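Local coordinates for protein alpha-1,2-Mannosidase (Trichoderma reesei, PDB 1HCU) that cleaves alpha-1,2-linked mannose residues, probably trimming high-mannose N-glycans as a calcium-dependent enzyme of glycosyl hydrolase family 47, at residues D72-N75 with T76-Y80; I321-E325 with Q326-D330. All blocks are in the same frame, centred on the assembly; numbering follows the deposited sequence.

Contact 1 (D72-N75 with T76-Y80)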
loop_
_atom_site.group_PDB
_atom_site.type_symbol
_atom_site.label_atom_id
_atom_site.label_comp_id
_atom_site.label_asym_id
_atom_site.label_seq_id
_atom_site.Cartn_x
_atom_site.Cartn_y
_atom_site.Cartn_z
ATOM N N ASP A 72 -11.720 -23.117 -2.818
ATOM C CA ASP A 72 -10.884 -23.748 -3.844
ATOM C C ASP A 72 -9.573 -23.034 -4.146
ATOM O O ASP A 72 -8.510 -23.649 -4.149
ATOM C CB ASP A 72 -11.681 -23.910 -5.137
ATOM C CG ASP A 72 -12.644 -25.073 -5.080
ATOM O OD1 ASP A 72 -13.024 -25.476 -3.954
ATOM O OD2 ASP A 72 -13.027 -25.577 -6.157
ATOM N N ILE A 73 -9.647 -21.740 -4.422
ATOM C CA ILE A 73 -8.447 -20.980 -4.707
ATOM C C ILE A 73 -7.514 -21.024 -3.504
ATOM O O ILE A 73 -6.303 -21.165 -3.663
ATOM C CB ILE A 73 -8.788 -19.507 -5.039
ATOM C CG1 ILE A 73 -9.650 -19.458 -6.307
ATOM C CG2 ILE A 73 -7.504 -18.696 -5.204
ATOM C CD1 ILE A 73 -10.163 -18.087 -6.657
ATOM N N VAL A 74 -8.078 -20.923 -2.304
ATOM C CA VAL A 74 -7.274 -20.944 -1.090
ATOM C C VAL A 74 -6.499 -22.247 -0.992
ATOM O O VAL A 74 -5.300 -22.254 -0.713
ATOM C CB VAL A 74 -8.143 -20.785 0.179
ATOM C CG1 VAL A 74 -7.288 -20.949 1.433
ATOM C CG2 VAL A 74 -8.802 -19.434 0.184
ATOM N N ASN A 75 -7.189 -23.353 -1.228
ATOM C CA ASN A 75 -6.557 -24.654 -1.161
ATOM C C ASN A 75 -5.424 -24.774 -2.181
ATOM O O ASN A 75 -4.359 -25.305 -1.867
ATOM C CB ASN A 75 -7.603 -25.747 -1.379
ATOM C CG ASN A 75 -6.985 -27.125 -1.504
ATOM O OD1 ASN A 75 -6.632 -27.565 -2.607
ATOM N ND2 ASN A 75 -6.829 -27.812 -0.371
ATOM N N THR A 76 -5.648 -24.268 -3.392
ATOM C CA THR A 76 -4.639 -24.333 -4.446
ATOM C C THR A 76 -3.336 -23.660 -4.018
ATOM O O THR A 76 -2.250 -24.208 -4.215
ATOM C CB THR A 76 -5.140 -23.655 -5.748
ATOM O OG1 THR A 76 -6.371 -24.258 -6.163
ATOM C CG2 THR A 76 -4.116 -23.807 -6.863
ATOM N N ILE A 77 -3.453 -22.474 -3.428
ATOM C CA ILE A 77 -2.293 -21.705 -2.982
ATOM C C ILE A 77 -1.622 -22.359 -1.781
ATOM O O ILE A 77 -0.399 -22.480 -1.736
ATOM C CB ILE A 77 -2.701 -20.241 -2.636
ATOM C CG1 ILE A 77 -3.417 -19.611 -3.839
ATOM C CG2 ILE A 77 -1.461 -19.407 -2.312
ATOM C CD1 ILE A 77 -3.980 -18.224 -3.586
ATOM N N LEU A 78 -2.422 -22.796 -0.816
ATOM C CA LEU A 78 -1.881 -23.453 0.363
ATOM C C LEU A 78 -1.041 -24.678 -0.019
ATOM O O LEU A 78 -0.011 -24.945 0.598
ATOM C CB LEU A 78 -3.018 -23.855 1.313
ATOM C CG LEU A 78 -3.749 -22.718 2.041
ATOM C CD1 LEU A 78 -4.841 -23.297 2.907
ATOM C CD2 LEU A 78 -2.781 -21.930 2.904
ATOM N N GLN A 79 -1.462 -25.413 -1.043
ATOM C CA GLN A 79 -0.718 -26.595 -1.483
ATOM C C GLN A 79 0.615 -26.190 -2.106
ATOM O O GLN A 79 1.586 -26.950 -2.088
ATOM C CB GLN A 79 -1.538 -27.380 -2.508
ATOM C CG GLN A 79 -2.826 -27.950 -1.962
ATOM C CD GLN A 79 -2.638 -29.315 -1.350
ATOM O OE1 GLN A 79 -1.834 -29.499 -0.433
ATOM N NE2 GLN A 79 -3.378 -30.291 -1.859
ATOM N N TYR A 80 0.650 -24.981 -2.657
ATOM C CA TYR A 80 1.843 -24.454 -3.301
ATOM C C TYR A 80 2.888 -23.882 -2.328
ATOM O O TYR A 80 4.089 -24.099 -2.514
ATOM C CB TYR A 80 1.428 -23.383 -4.316
ATOM C CG TYR A 80 2.574 -22.585 -4.899
ATOM C CD1 TYR A 80 2.662 -21.209 -4.688
ATOM C CD2 TYR A 80 3.569 -23.203 -5.659
ATOM C CE1 TYR A 80 3.711 -20.465 -5.219
ATOM C CE2 TYR A 80 4.629 -22.468 -6.196
ATOM C CZ TYR A 80 4.689 -21.101 -5.971
ATOM O OH TYR A 80 5.720 -20.358 -6.507
#
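With V74 CG1 turned opposite the backbone N (chi1 174°) and L78 CG opposite the carbonyl carbon (chi1 -70°), the two side chains run side by side, and V74 CG1 meets L78 CD1 at 3.7 Å. This is i to i+4 packing along one amphipathic alpha-helix, 71-80, of the helical family 47 fold. I73 and I77 repeat it, CG2 of I73 resting 3.9 Å from CD1 of I77. The isoleucines lie against W27 of helix 13-33, V74 touches helix 56-67, and L78 reaches L129 and L133 of helix 127-144. Cutting L78 back to an alanine would probably cost V74 CG1 this i+4 contact and open a gap toward L129 and L133. The helix itself is held by successive i to i+4 backbone bonds, among them L78 N to V74 O at 2.9 Å and Q79 N to N75 O at 3.0 Å. The exposed face is polar. T76 OG1 sits 3.0 Å from D72 O, which also accepts the amide of T76. Farther along this face the side-chain amide planes of N75 and Q79 stand 61° apart, and N75 OD1 approaches Q79 CG at 3.9 Å.

Contact 2 (I321-E325 with Q326-D330)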
loop_
_atom_site.group_PDB
_atom_site.type_symbol
_atom_site.label_atom_id
_atom_site.label_comp_id
_atom_site.label_asym_id
_atom_site.label_seq_id
_atom_site.Cartn_x
_atom_site.Cartn_y
_atom_site.Cartn_z
ATOM N N ILE A 321 -9.460 7.831 14.105
ATOM C CA ILE A 321 -10.213 6.806 14.820
ATOM C C ILE A 321 -9.443 6.417 16.082
ATOM O O ILE A 321 -9.953 6.546 17.187
ATOM C CB ILE A 321 -10.404 5.542 13.950
ATOM C CG1 ILE A 321 -11.292 5.865 12.756
ATOM C CG2 ILE A 321 -11.043 4.422 14.763
ATOM C CD1 ILE A 321 -11.428 4.721 11.800
ATOM N N LEU A 322 -8.209 5.953 15.900
ATOM C CA LEU A 322 -7.361 5.540 17.015
ATOM C C LEU A 322 -7.110 6.631 18.047
ATOM O O LEU A 322 -6.873 6.335 19.214
ATOM C CB LEU A 322 -6.015 5.033 16.497
ATOM C CG LEU A 322 -5.859 3.585 16.022
ATOM C CD1 LEU A 322 -7.112 3.097 15.340
ATOM C CD2 LEU A 322 -4.660 3.504 15.078
ATOM N N LEU A 323 -7.155 7.893 17.636
ATOM C CA LEU A 323 -6.898 8.978 18.581
ATOM C C LEU A 323 -8.126 9.773 18.992
ATOM O O LEU A 323 -8.009 10.722 19.761
ATOM C CB LEU A 323 -5.859 9.939 18.003
ATOM C CG LEU A 323 -4.490 9.315 17.770
ATOM C CD1 LEU A 323 -3.617 10.277 17.006
ATOM C CD2 LEU A 323 -3.869 8.936 19.116
ATOM N N ASN A 324 -9.296 9.383 18.491
ATOM C CA ASN A 324 -10.537 10.095 18.801
ATOM C C ASN A 324 -10.425 11.583 18.479
ATOM O O ASN A 324 -10.951 12.422 19.208
ATOM C CB ASN A 324 -10.920 9.940 20.276
ATOM C CG ASN A 324 -11.331 8.523 20.630
ATOM O OD1 ASN A 324 -12.263 7.964 20.047
ATOM N ND2 ASN A 324 -10.639 7.933 21.598
ATOM N N GLU A 325 -9.735 11.897 17.386
ATOM C CA GLU A 325 -9.546 13.275 16.940
ATOM C C GLU A 325 -10.259 13.544 15.622
ATOM O O GLU A 325 -9.782 13.151 14.562
ATOM C CB GLU A 325 -8.054 13.573 16.758
ATOM C CG GLU A 325 -7.282 13.757 18.043
ATOM C CD GLU A 325 -7.780 14.944 18.845
ATOM O OE1 GLU A 325 -8.035 16.015 18.240
ATOM O OE2 GLU A 325 -7.906 14.809 20.080
ATOM N N GLN A 326 -11.389 14.233 15.693
ATOM C CA GLN A 326 -12.185 14.568 14.510
ATOM C C GLN A 326 -11.395 15.297 13.427
ATOM O O GLN A 326 -11.645 15.098 12.236
ATOM C CB GLN A 326 -13.377 15.445 14.910
ATOM C CG GLN A 326 -14.730 14.755 14.859
ATOM C CD GLN A 326 -15.054 14.162 13.502
ATOM O OE1 GLN A 326 -14.824 14.779 12.475
ATOM N NE2 GLN A 326 -15.609 12.970 13.500
ATOM N N LYS A 327 -10.464 16.151 13.847
ATOM C CA LYS A 327 -9.652 16.922 12.919
ATOM C C LYS A 327 -8.984 16.024 11.863
ATOM O O LYS A 327 -9.008 16.341 10.672
ATOM C CB LYS A 327 -8.575 17.706 13.681
ATOM C CG LYS A 327 -7.546 16.800 14.342
ATOM C CD LYS A 327 -6.378 17.546 14.999
ATOM C CE LYS A 327 -6.724 18.099 16.383
ATOM N NZ LYS A 327 -5.484 18.506 17.128
ATOM N N TYR A 328 -8.388 14.915 12.305
ATOM C CA TYR A 328 -7.713 13.997 11.391
ATOM C C TYR A 328 -8.729 13.298 10.492
ATOM O O TYR A 328 -8.458 13.037 9.317
ATOM C CB TYR A 328 -6.883 12.970 12.177
ATOM C CG TYR A 328 -5.790 13.607 13.015
ATOM C CD1 TYR A 328 -5.532 13.168 14.314
ATOM C CD2 TYR A 328 -5.045 14.685 12.524
ATOM C CE1 TYR A 328 -4.563 13.796 15.114
ATOM C CE2 TYR A 328 -4.081 15.316 13.307
ATOM C CZ TYR A 328 -3.846 14.868 14.601
ATOM O OH TYR A 328 -2.901 15.505 15.381
ATOM N N ILE A 329 -9.903 13.007 11.036
ATOM C CA ILE A 329 -10.932 12.375 10.237
ATOM C C ILE A 329 -11.417 13.358 9.164
ATOM O O ILE A 329 -11.488 13.006 7.985
ATOM C CB ILE A 329 -12.124 11.913 11.109
ATOM C CG1 ILE A 329 -11.647 10.832 12.100
ATOM C CG2 ILE A 329 -13.246 11.397 10.216
ATOM C CD1 ILE A 329 -12.724 10.317 13.049
ATOM N N ASP A 330 -11.728 14.592 9.558
ATOM C CA ASP A 330 -12.183 15.597 8.595
ATOM C C ASP A 330 -11.169 15.804 7.478
ATOM O O ASP A 330 -11.534 15.874 6.298
ATOM C CB ASP A 330 -12.424 16.957 9.262
ATOM C CG ASP A 330 -13.543 16.929 10.274
ATOM O OD1 ASP A 330 -14.383 16.005 10.218
ATOM O OD2 ASP A 330 -13.584 17.848 11.120
HETATM O O HOH W 1 -12.309 15.275 18.304
HETATM O O HOH W 2 -10.170 16.809 16.634
#
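E325 and Y328 meet where one helix gives way to the next, and the glutamate touches something at each step of its chain. Its CB lies 3.5 Å from Y328 CD1, approaching the ring obliquely, and its CG is 4.0 Å from Y328 CE1. A bend at chi2 (-62°) then turns the carboxylate beside K327, with its plane 65° from that of the ring. OE1 lies 3.1 Å from K327 CE and forms a long salt bridge to K327 NZ at 3.7 Å. OE1 also accepts a bond from a water at 2.8 Å, and this same water takes the K327 backbone N-H at 2.9 Å, so the N-cap side chain serves the first turn of the new helix through a solvent molecule. K327 holds CG in the crowded position between its backbone N and carbonyl carbon (chi1 66°), which sets that methylene over the centre of one Y328 face, 3.7 Å above the plane. L323 CD1 reaches the ring obliquely too. Beyond the turn, Y328 OH is hydrogen-bonded to D274 OD1, and W269 meets the ring edge-to-face; I321 and I329 both touch V404. The Schellman motif at N324, with its positive phi, closes helix 312-323, and E325 as N-cap opens 326-344, a tight helix-to-helix turn of the family 47 fold.

Overall arrangement
Contacts 1 and 2 lie far apart in the single chain, about 39 Å between centres and about 27 Å between nearest atoms, and do not touch. Both sit toward the periphery, with centres about 24 and 21 Å from the chain centre, and both are away from the acidic residues predicted to be catalytic (E100, D245, E353, E393). They treat a helix differently: 72-80 lies within one short helix packed on three others, whereas 321-330 spans the join between two consecutive helices, backed by helices 245-257, 263-280 and 393-405. At contact 1 the side chain of Q79 lies about 4 Å from an N-acetylglucosamine of a glycan attached to the protein itself, not a pocket ligand.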